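Local coordinates for UDP-N-acetylmuramate-alanine ligase MurC (Thermotoga maritima, PDB 1J6U), which catalyses the ATP-dependent joining of L-alanine to UDP-N-acetylmuramate, a step of bacterial peptidoglycan synthesis, at residues A66-D71 with N85-R90; K125-A130 with R307-R312; T129-H134 with E301-F306. All blocks are in the same frame, centred on the assembly; numbering follows the deposited sequence.

Interaction 1 (A66-D71 with N85-R90); sequences ADNWYD and NPEIVR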
loop_
_atom_site.group_PDB
_atom_site.type_symbol
_atom_site.label_atom_id
_atom_site.label_comp_id
_atom_site.label_asym_id
_atom_site.label_seq_id
_atom_site.Cartn_x
_atom_site.Cartn_y
_atom_site.Cartn_z
ATOM N N ALA A 66 -6.907 -11.079 27.749
ATOM C CA ALA A 66 -6.701 -10.102 28.826
ATOM C C ALA A 66 -5.424 -10.506 29.589
ATOM O O ALA A 66 -4.911 -9.773 30.411
ATOM C CB ALA A 66 -7.901 -10.040 29.762
ATOM N N ASP A 67 -4.909 -11.687 29.303
ATOM C CA ASP A 67 -3.647 -12.111 29.884
ATOM C C ASP A 67 -2.533 -11.104 29.421
ATOM O O ASP A 67 -1.540 -10.864 30.127
ATOM C CB ASP A 67 -3.317 -13.507 29.336
ATOM C CG ASP A 67 -3.188 -14.564 30.422
ATOM O OD1 ASP A 67 -3.063 -15.763 30.067
ATOM O OD2 ASP A 67 -3.206 -14.204 31.620
ATOM N N ASN A 68 -2.702 -10.528 28.223
ATOM C CA ASN A 68 -1.712 -9.613 27.658
ATOM C C ASN A 68 -1.854 -8.223 28.217
ATOM O O ASN A 68 -1.905 -7.255 27.470
ATOM C CB ASN A 68 -1.869 -9.525 26.149
ATOM C CG ASN A 68 -1.963 -10.873 25.496
ATOM O OD1 ASN A 68 -1.304 -11.818 25.925
ATOM N ND2 ASN A 68 -2.772 -10.971 24.429
ATOM N N TRP A 69 -1.916 -8.120 29.532
ATOM C CA TRP A 69 -2.083 -6.822 30.158
ATOM C C TRP A 69 -0.875 -6.539 31.033
ATOM O O TRP A 69 -0.479 -7.378 31.826
ATOM C CB TRP A 69 -3.374 -6.821 30.971
ATOM C CG TRP A 69 -3.693 -5.531 31.552
ATOM C CD1 TRP A 69 -3.381 -5.112 32.797
ATOM C CD2 TRP A 69 -4.364 -4.449 30.915
ATOM N NE1 TRP A 69 -3.822 -3.830 32.994
ATOM C CE2 TRP A 69 -4.431 -3.393 31.852
ATOM C CE3 TRP A 69 -4.914 -4.261 29.644
ATOM C CZ2 TRP A 69 -5.034 -2.165 31.564
ATOM C CZ3 TRP A 69 -5.522 -3.029 29.348
ATOM C CH2 TRP A 69 -5.577 -2.000 30.307
ATOM N N TYR A 70 -0.263 -5.372 30.854
ATOM C CA TYR A 70 0.904 -5.027 31.648
ATOM C C TYR A 70 0.827 -3.622 32.203
ATOM O O TYR A 70 1.800 -2.870 32.219
ATOM C CB TYR A 70 2.164 -5.264 30.826
ATOM C CG TYR A 70 2.293 -6.723 30.502
ATOM C CD1 TYR A 70 1.528 -7.311 29.497
ATOM C CD2 TYR A 70 3.116 -7.541 31.263
ATOM C CE1 TYR A 70 1.585 -8.699 29.254
ATOM C CE2 TYR A 70 3.184 -8.920 31.037
ATOM C CZ TYR A 70 2.425 -9.499 30.032
ATOM O OH TYR A 70 2.561 -10.859 29.800
ATOM N N ASP A 71 -0.378 -3.305 32.663
ATOM C CA ASP A 71 -0.721 -2.043 33.287
ATOM C C ASP A 71 -0.207 -0.860 32.510
ATOM O O ASP A 71 0.632 -0.106 32.984
ATOM C CB ASP A 71 -0.206 -2.038 34.730
ATOM C CG ASP A 71 -0.575 -3.329 35.481
ATOM O OD1 ASP A 71 0.348 -4.040 35.931
ATOM O OD2 ASP A 71 -1.787 -3.642 35.606
ATOM N N ASN A 85 -13.467 -7.509 22.948
ATOM C CA ASN A 85 -12.095 -7.963 22.955
ATOM C C ASN A 85 -11.695 -8.008 24.440
ATOM O O ASN A 85 -11.835 -7.035 25.159
ATOM C CB ASN A 85 -11.211 -6.991 22.167
ATOM C CG ASN A 85 -9.749 -7.426 22.126
ATOM O OD1 ASN A 85 -9.102 -7.577 23.158
ATOM N ND2 ASN A 85 -9.223 -7.618 20.927
ATOM N N PRO A 86 -11.220 -9.157 24.922
ATOM C CA PRO A 86 -10.846 -9.183 26.337
ATOM C C PRO A 86 -9.912 -8.062 26.796
ATOM O O PRO A 86 -10.006 -7.611 27.930
ATOM C CB PRO A 86 -10.228 -10.587 26.521
ATOM C CG PRO A 86 -9.817 -10.993 25.146
ATOM C CD PRO A 86 -10.946 -10.449 24.277
ATOM N N GLU A 87 -9.019 -7.605 25.924
ATOM C CA GLU A 87 -8.079 -6.564 26.295
ATOM C C GLU A 87 -8.791 -5.254 26.457
ATOM O O GLU A 87 -8.468 -4.447 27.324
ATOM C CB GLU A 87 -6.975 -6.446 25.246
ATOM C CG GLU A 87 -6.009 -7.642 25.316
ATOM C CD GLU A 87 -5.040 -7.741 24.134
ATOM O OE1 GLU A 87 -4.530 -6.684 23.703
ATOM O OE2 GLU A 87 -4.769 -8.871 23.657
ATOM N N ILE A 88 -9.775 -5.033 25.622
ATOM C CA ILE A 88 -10.485 -3.796 25.737
ATOM C C ILE A 88 -11.363 -3.859 26.979
ATOM O O ILE A 88 -11.531 -2.849 27.674
ATOM C CB ILE A 88 -11.303 -3.502 24.441
ATOM C CG1 ILE A 88 -10.328 -3.239 23.296
ATOM C CG2 ILE A 88 -12.216 -2.256 24.628
ATOM C CD1 ILE A 88 -9.263 -2.172 23.651
ATOM N N VAL A 89 -11.909 -5.039 27.281
ATOM C CA VAL A 89 -12.755 -5.151 28.465
ATOM C C VAL A 89 -11.919 -4.885 29.716
ATOM O O VAL A 89 -12.336 -4.090 30.579
ATOM C CB VAL A 89 -13.494 -6.517 28.556
ATOM C CG1 VAL A 89 -14.195 -6.635 29.893
ATOM C CG2 VAL A 89 -14.547 -6.585 27.496
ATOM N N ARG A 90 -10.739 -5.507 29.807
ATOM C CA ARG A 90 -9.884 -5.273 30.957
ATOM C C ARG A 90 -9.574 -3.782 31.035
ATOM O O ARG A 90 -9.808 -3.136 32.065
ATOM C CB ARG A 90 -8.591 -6.065 30.864
ATOM C CG ARG A 90 -7.545 -5.610 31.878
ATOM C CD ARG A 90 -7.785 -6.157 33.305
ATOM N NE ARG A 90 -6.872 -7.249 33.550
ATOM C CZ ARG A 90 -5.852 -7.209 34.393
ATOM N NH1 ARG A 90 -5.619 -6.122 35.102
ATOM N NH2 ARG A 90 -5.040 -8.254 34.492
#
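Arg-90 lays its side chain over one face of the Trp-69 indole. Its CG sits above the six-membered ring, 3.7 Å from the centroid of that ring, in a CH-pi contact. Further out, the guanidinium stacks on the pyrrole part. There Arg-90 NH1 comes within 3.4 Å of Trp-69 CD1, and the two planes are 29° apart. The cation-pi contact is off-centre. Arg-90 CG leaves anti to the backbone N (chi1 167°), and bends at chi2 and chi3 then carry the guanidinium along the indole. Arg-90 NH1 also forms a salt bridge with Glu-94. Asp-71 OD2 lies 4.6 Å from Arg-90 NH1, well out of the guanidinium plane, and offers charge alone.

Both segments belong to the N-terminal Rossmann-like domain, which in Mur ligases holds the UDP part of the substrate. The contact joins the loop between strands 60-61 and 74-77 to the first turn of helix 86-93. Asn-85 is the N-cap of this helix: its OD1 accepts from Glu-87 N at 2.8 Å.

The polar contact is Asn-68 ND2 to Glu-87 OE2, 3.0 Å long and nearly straight at 164°. The donor comes from above the carboxylate plane. Asn-68 ND2 also binds Pro-63 O. Glu-87 is buried but well supplied. Its OE2 is further bonded to Ser-65 N and His-64 ND1, and its OE1 to Ser-42 and His-16.

Ala-66 adds apolar contact: its CB meets Pro-86 CB at 4.0 Å and Arg-90 CB at 4.2 Å.

Interaction 2 (K125-A130 with R307-R312); sequences KTTTTA and RGVHRR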
loop_
_atom_site.group_PDB
_atom_site.type_symbol
_atom_site.label_atom_id
_atom_site.label_comp_id
_atom_site.label_asym_id
_atom_site.label_seq_id
_atom_site.Cartn_x
_atom_site.Cartn_y
_atom_site.Cartn_z
ATOM N N LYS A 125 -2.377 5.227 -3.224
ATOM C CA LYS A 125 -2.009 5.904 -2.011
ATOM C C LYS A 125 -0.695 5.495 -1.368
ATOM O O LYS A 125 0.144 6.340 -1.052
ATOM C CB LYS A 125 -3.205 5.754 -1.064
ATOM C CG LYS A 125 -3.036 6.180 0.337
ATOM C CD LYS A 125 -4.347 5.938 1.058
ATOM C CE LYS A 125 -4.754 4.489 0.902
ATOM N NZ LYS A 125 -6.198 4.251 1.168
ATOM N N THR A 126 -0.491 4.198 -1.198
ATOM C CA THR A 126 0.718 3.734 -0.519
ATOM C C THR A 126 1.965 3.919 -1.351
ATOM O O THR A 126 3.011 4.319 -0.822
ATOM C CB THR A 126 0.575 2.222 -0.056
ATOM O OG1 THR A 126 -0.644 2.072 0.671
ATOM C CG2 THR A 126 1.693 1.813 0.866
ATOM N N THR A 127 1.879 3.610 -2.644
ATOM C CA THR A 127 3.039 3.781 -3.519
ATOM C C THR A 127 3.386 5.277 -3.625
ATOM O O THR A 127 4.573 5.661 -3.537
ATOM C CB THR A 127 2.788 3.201 -4.942
ATOM O OG1 THR A 127 2.897 1.782 -4.894
ATOM C CG2 THR A 127 3.837 3.724 -5.944
ATOM N N THR A 128 2.348 6.100 -3.806
ATOM C CA THR A 128 2.530 7.550 -3.919
ATOM C C THR A 128 3.195 8.070 -2.659
ATOM O O THR A 128 4.166 8.840 -2.718
ATOM C CB THR A 128 1.202 8.243 -4.158
ATOM O OG1 THR A 128 0.710 7.842 -5.448
ATOM C CG2 THR A 128 1.374 9.784 -4.120
ATOM N N THR A 129 2.704 7.613 -1.513
ATOM C CA THR A 129 3.317 8.003 -0.252
ATOM C C THR A 129 4.771 7.563 -0.174
ATOM O O THR A 129 5.626 8.290 0.325
ATOM C CB THR A 129 2.616 7.359 0.938
ATOM O OG1 THR A 129 1.218 7.640 0.886
ATOM C CG2 THR A 129 3.195 7.888 2.221
ATOM N N ALA A 130 5.052 6.363 -0.667
ATOM C CA ALA A 130 6.410 5.839 -0.600
ATOM C C ALA A 130 7.302 6.692 -1.507
ATOM O O ALA A 130 8.470 7.005 -1.169
ATOM C CB ALA A 130 6.426 4.334 -0.997
ATOM N N ARG A 307 12.338 2.025 -5.515
ATOM C CA ARG A 307 12.247 0.583 -5.664
ATOM C C ARG A 307 10.899 -0.081 -5.459
ATOM O O ARG A 307 10.739 -1.270 -5.725
ATOM C CB ARG A 307 13.371 -0.096 -4.869
ATOM C CG ARG A 307 14.728 0.144 -5.574
ATOM C CD ARG A 307 15.957 -0.456 -4.891
ATOM N N GLY A 308 9.912 0.705 -5.064
ATOM C CA GLY A 308 8.569 0.169 -4.924
ATOM C C GLY A 308 8.253 -0.277 -3.521
ATOM O O GLY A 308 9.116 -0.293 -2.624
ATOM N N VAL A 309 7.004 -0.645 -3.334
ATOM C CA VAL A 309 6.527 -1.096 -2.036
ATOM C C VAL A 309 6.223 -2.557 -2.144
ATOM O O VAL A 309 5.658 -2.968 -3.161
ATOM C CB VAL A 309 5.225 -0.428 -1.688
ATOM C CG1 VAL A 309 4.670 -0.988 -0.326
ATOM C CG2 VAL A 309 5.439 1.050 -1.671
ATOM N N HIS A 310 6.562 -3.340 -1.111
ATOM C CA HIS A 310 6.247 -4.785 -1.154
ATOM C C HIS A 310 4.781 -5.043 -1.423
ATOM O O HIS A 310 3.886 -4.349 -0.917
ATOM C CB HIS A 310 6.719 -5.506 0.116
ATOM C CG HIS A 310 8.219 -5.501 0.259
ATOM N ND1 HIS A 310 8.889 -6.143 1.282
ATOM C CD2 HIS A 310 9.178 -4.912 -0.503
ATOM C CE1 HIS A 310 10.190 -5.947 1.146
ATOM N NE2 HIS A 310 10.393 -5.204 0.071
ATOM N N ARG A 311 4.567 -5.990 -2.320
ATOM C CA ARG A 311 3.268 -6.442 -2.780
ATOM C C ARG A 311 2.647 -5.532 -3.802
ATOM O O ARG A 311 1.467 -5.699 -4.156
ATOM C CB ARG A 311 2.282 -6.669 -1.635
ATOM C CG ARG A 311 2.730 -7.727 -0.612
ATOM C CD ARG A 311 1.632 -8.751 -0.510
ATOM N NE ARG A 311 1.284 -8.998 0.867
ATOM C CZ ARG A 311 0.192 -9.641 1.255
ATOM N NH1 ARG A 311 -0.690 -10.131 0.374
ATOM N NH2 ARG A 311 -0.030 -9.760 2.549
ATOM N N ARG A 312 3.389 -4.538 -4.261
ATOM C CA ARG A 312 2.833 -3.726 -5.368
ATOM C C ARG A 312 3.806 -4.118 -6.485
ATOM O O ARG A 312 4.865 -3.523 -6.639
ATOM C CB ARG A 312 2.875 -2.224 -5.077
ATOM C CG ARG A 312 2.699 -1.889 -3.637
ATOM C CD ARG A 312 1.251 -1.846 -3.206
ATOM N NE ARG A 312 1.229 -2.131 -1.778
ATOM C CZ ARG A 312 0.293 -1.713 -0.943
ATOM N NH1 ARG A 312 -0.719 -0.986 -1.393
ATOM N NH2 ARG A 312 0.390 -2.014 0.341
HETATM O O HOH W 1 5.550 0.348 -5.423
#
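Val-309 and Arg-312 pack against the first turns of helix 125-138, at the P-loop of the Mur ligase central domain. Lys-125, Thr-126 and Thr-127 are predicted to bind ATP. Segment 307-312 runs from helix 296-305 toward strand 314-319 of the C-terminal domain and makes a type II beta turn from Val-309 to Arg-312.

The apolar contact centres on Val-309 CG2. It presses on Ala-130 CB at 3.5 Å, which is tight, and lies 4.1 Å from Thr-127 CA.

Arg-312 meets the threonines by van der Waals contact. It slides past Thr-127, its CG 3.9 Å from Thr-127 OG1. The bend at chi2 (-83°) then turns the rest of the chain toward Thr-126. The guanidinium presents a face to Thr-126, with Arg-312 NH1 3.7 Å from Thr-126 CB. A leucine here lacks the guanidinium, and would probably leave this side of Thr-126 less covered and the predicted nucleotide site less positive.

The polar link is indirect. A water accepts from Val-309 N at 2.7 Å and is hydrogen-bonded to Thr-127 OG1 at 3.1 Å. Within the helix, Lys-125 O receives both Thr-129 N and Thr-129 OG1, which reach it from opposite faces of its carbonyl plane.

Interaction 3 (T129-H134 with E301-F306); sequences TAMVAH and EALEEF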
loop_
_atom_site.group_PDB
_atom_site.type_symbol
_atom_site.label_atom_id
_atom_site.label_comp_id
_atom_site.label_asym_id
_atom_site.label_seq_id
_atom_site.Cartn_x
_atom_site.Cartn_y
_atom_site.Cartn_z
ATOM N N THR A 129 2.704 7.613 -1.513
ATOM C CA THR A 129 3.317 8.003 -0.252
ATOM C C THR A 129 4.771 7.563 -0.174
ATOM O O THR A 129 5.626 8.290 0.325
ATOM C CB THR A 129 2.616 7.359 0.938
ATOM O OG1 THR A 129 1.218 7.640 0.886
ATOM C CG2 THR A 129 3.195 7.888 2.221
ATOM N N ALA A 130 5.052 6.363 -0.667
ATOM C CA ALA A 130 6.410 5.839 -0.600
ATOM C C ALA A 130 7.302 6.692 -1.507
ATOM O O ALA A 130 8.470 7.005 -1.169
ATOM C CB ALA A 130 6.426 4.334 -0.997
HETATM N N MSE A 131 6.744 7.087 -2.649
HETATM C CA MSE A 131 7.475 7.942 -3.579
HETATM C C MSE A 131 7.827 9.290 -2.904
HETATM O O MSE A 131 8.984 9.707 -2.942
HETATM C CB MSE A 131 6.660 8.161 -4.836
HETATM C CG MSE A 131 6.653 7.002 -5.727
HETATM SE SE MSE A 131 5.517 7.301 -7.227
HETATM C CE MSE A 131 6.259 5.962 -8.416
ATOM N N VAL A 132 6.834 9.938 -2.276
ATOM C CA VAL A 132 7.028 11.199 -1.589
ATOM C C VAL A 132 8.119 11.036 -0.554
ATOM O O VAL A 132 9.073 11.818 -0.528
ATOM C CB VAL A 132 5.722 11.674 -0.890
ATOM C CG1 VAL A 132 5.977 12.965 -0.054
ATOM C CG2 VAL A 132 4.678 11.953 -1.928
ATOM N N ALA A 133 7.973 10.022 0.294
ATOM C CA ALA A 133 8.964 9.746 1.312
ATOM C C ALA A 133 10.339 9.510 0.680
ATOM O O ALA A 133 11.358 10.007 1.167
ATOM C CB ALA A 133 8.559 8.490 2.133
ATOM N N HIS A 134 10.373 8.693 -0.366
ATOM C CA HIS A 134 11.631 8.401 -1.045
ATOM C C HIS A 134 12.307 9.694 -1.587
ATOM O O HIS A 134 13.508 9.868 -1.422
ATOM C CB HIS A 134 11.358 7.388 -2.154
ATOM C CG HIS A 134 12.524 7.129 -3.053
ATOM N ND1 HIS A 134 13.588 6.338 -2.683
ATOM C CD2 HIS A 134 12.754 7.493 -4.339
ATOM C CE1 HIS A 134 14.418 6.214 -3.703
ATOM N NE2 HIS A 134 13.935 6.905 -4.719
ATOM N N GLU A 301 15.672 11.953 -10.322
ATOM C CA GLU A 301 16.739 10.989 -10.115
ATOM C C GLU A 301 16.224 9.988 -9.051
ATOM O O GLU A 301 16.361 8.763 -9.177
ATOM C CB GLU A 301 17.959 11.766 -9.627
ATOM C CG GLU A 301 19.198 10.988 -9.313
ATOM C CD GLU A 301 20.304 11.922 -8.821
ATOM O OE1 GLU A 301 19.968 13.034 -8.338
ATOM O OE2 GLU A 301 21.496 11.546 -8.904
ATOM N N ALA A 302 15.589 10.533 -8.027
ATOM C CA ALA A 302 15.039 9.758 -6.957
ATOM C C ALA A 302 13.891 8.897 -7.510
ATOM O O ALA A 302 13.815 7.688 -7.244
ATOM C CB ALA A 302 14.531 10.685 -5.885
ATOM N N LEU A 303 13.002 9.499 -8.294
ATOM C CA LEU A 303 11.908 8.720 -8.796
ATOM C C LEU A 303 12.415 7.603 -9.657
ATOM O O LEU A 303 11.859 6.511 -9.670
ATOM C CB LEU A 303 10.897 9.570 -9.575
ATOM C CG LEU A 303 9.989 10.459 -8.711
ATOM C CD1 LEU A 303 9.161 11.312 -9.643
ATOM C CD2 LEU A 303 9.087 9.637 -7.770
ATOM N N GLU A 304 13.487 7.852 -10.374
ATOM C CA GLU A 304 13.990 6.808 -11.238
ATOM C C GLU A 304 14.509 5.630 -10.404
ATOM O O GLU A 304 14.375 4.485 -10.793
ATOM C CB GLU A 304 15.090 7.355 -12.143
ATOM C CG GLU A 304 15.698 6.298 -13.015
ATOM C CD GLU A 304 16.445 6.870 -14.187
ATOM O OE1 GLU A 304 17.121 7.913 -14.010
ATOM O OE2 GLU A 304 16.361 6.266 -15.283
ATOM N N GLU A 305 15.055 5.930 -9.241
ATOM C CA GLU A 305 15.609 4.930 -8.346
ATOM C C GLU A 305 14.602 4.267 -7.382
ATOM O O GLU A 305 14.925 3.294 -6.746
ATOM C CB GLU A 305 16.746 5.577 -7.533
ATOM C CG GLU A 305 18.074 5.747 -8.310
ATOM C CD GLU A 305 19.090 6.668 -7.586
ATOM O OE1 GLU A 305 18.990 6.813 -6.341
ATOM O OE2 GLU A 305 19.995 7.235 -8.261
ATOM N N PHE A 306 13.395 4.797 -7.291
ATOM C CA PHE A 306 12.386 4.298 -6.380
ATOM C C PHE A 306 12.215 2.821 -6.580
ATOM O O PHE A 306 11.950 2.412 -7.684
ATOM C CB PHE A 306 11.076 4.996 -6.664
ATOM C CG PHE A 306 9.947 4.497 -5.854
ATOM C CD1 PHE A 306 9.994 4.553 -4.453
ATOM C CD2 PHE A 306 8.814 4.005 -6.485
ATOM C CE1 PHE A 306 8.923 4.122 -3.714
ATOM C CE2 PHE A 306 7.731 3.575 -5.756
ATOM C CZ PHE A 306 7.781 3.630 -4.360
#
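The Phe-306 ring wedges between Ala-130, Met-131 and His-134. Met-131, a selenomethionine here, lays CG over one face of this ring, 3.7 Å from the ring centroid. Its SE lies oblique to the ring at 5.1 Å from the same centroid, a Met-aromatic contact. Ala-130 CB touches the ring's edge, 3.7 Å from Phe-306 CZ. Phe-306 CG is anti to the backbone N (chi1 176°), which sends the ring from the helix end toward helix 125-138. Beside it, Leu-303 CD2 packs on Met-131 CB at 4.1 Å.

His-134 marks the passage from apolar to polar. Phe-306 CA lies over a face of its imidazole, 3.8 Å from the centroid of the imidazole. The two aromatic rings meet obliquely. At the polar edge, His-134 NE2 donates to Ala-302 O at 2.6 Å. The bond is bent, with an N-H...O angle of 134°. The oxygen lies in the imidazole plane, but the donor stands above the carbonyl plane. This bond ties the ring to the last turn of helix 296-305 and should limit its rotation.

The two helix segments run at 131° to each other, their axes 9.7 Å apart at closest approach. Helix 276-291 also packs here: Asn-281, Ala-282 and Val-285 touch Met-131, and Ile-286 touches Leu-303. Val-132 of helix 125-138 packs on Val-167 of strand 166-170, in the central sheet.

Overall arrangement
Interactions 2 and 3 are neighbours, with centres about 9 Å apart. Both use helix 125-138 and share Thr-129 and Ala-130. They touch where Phe-306 CZ packs on Thr-127 O at 3.9 Å. Segment 301-306 ends helix 296-305, and segment 307-312 follows directly on the way to the C-terminal sheet. One continuous piece of chain, 301-312, therefore packs on the P-loop helix on its way from the central to the C-terminal domain. Interaction 1 comes earlier in the chain and lies in the N-terminal domain. Its centre is about 34 Å from that of interaction 2 and about 40 Å from that of interaction 3. It touches neither, in keeping with the three-domain build of Mur ligases.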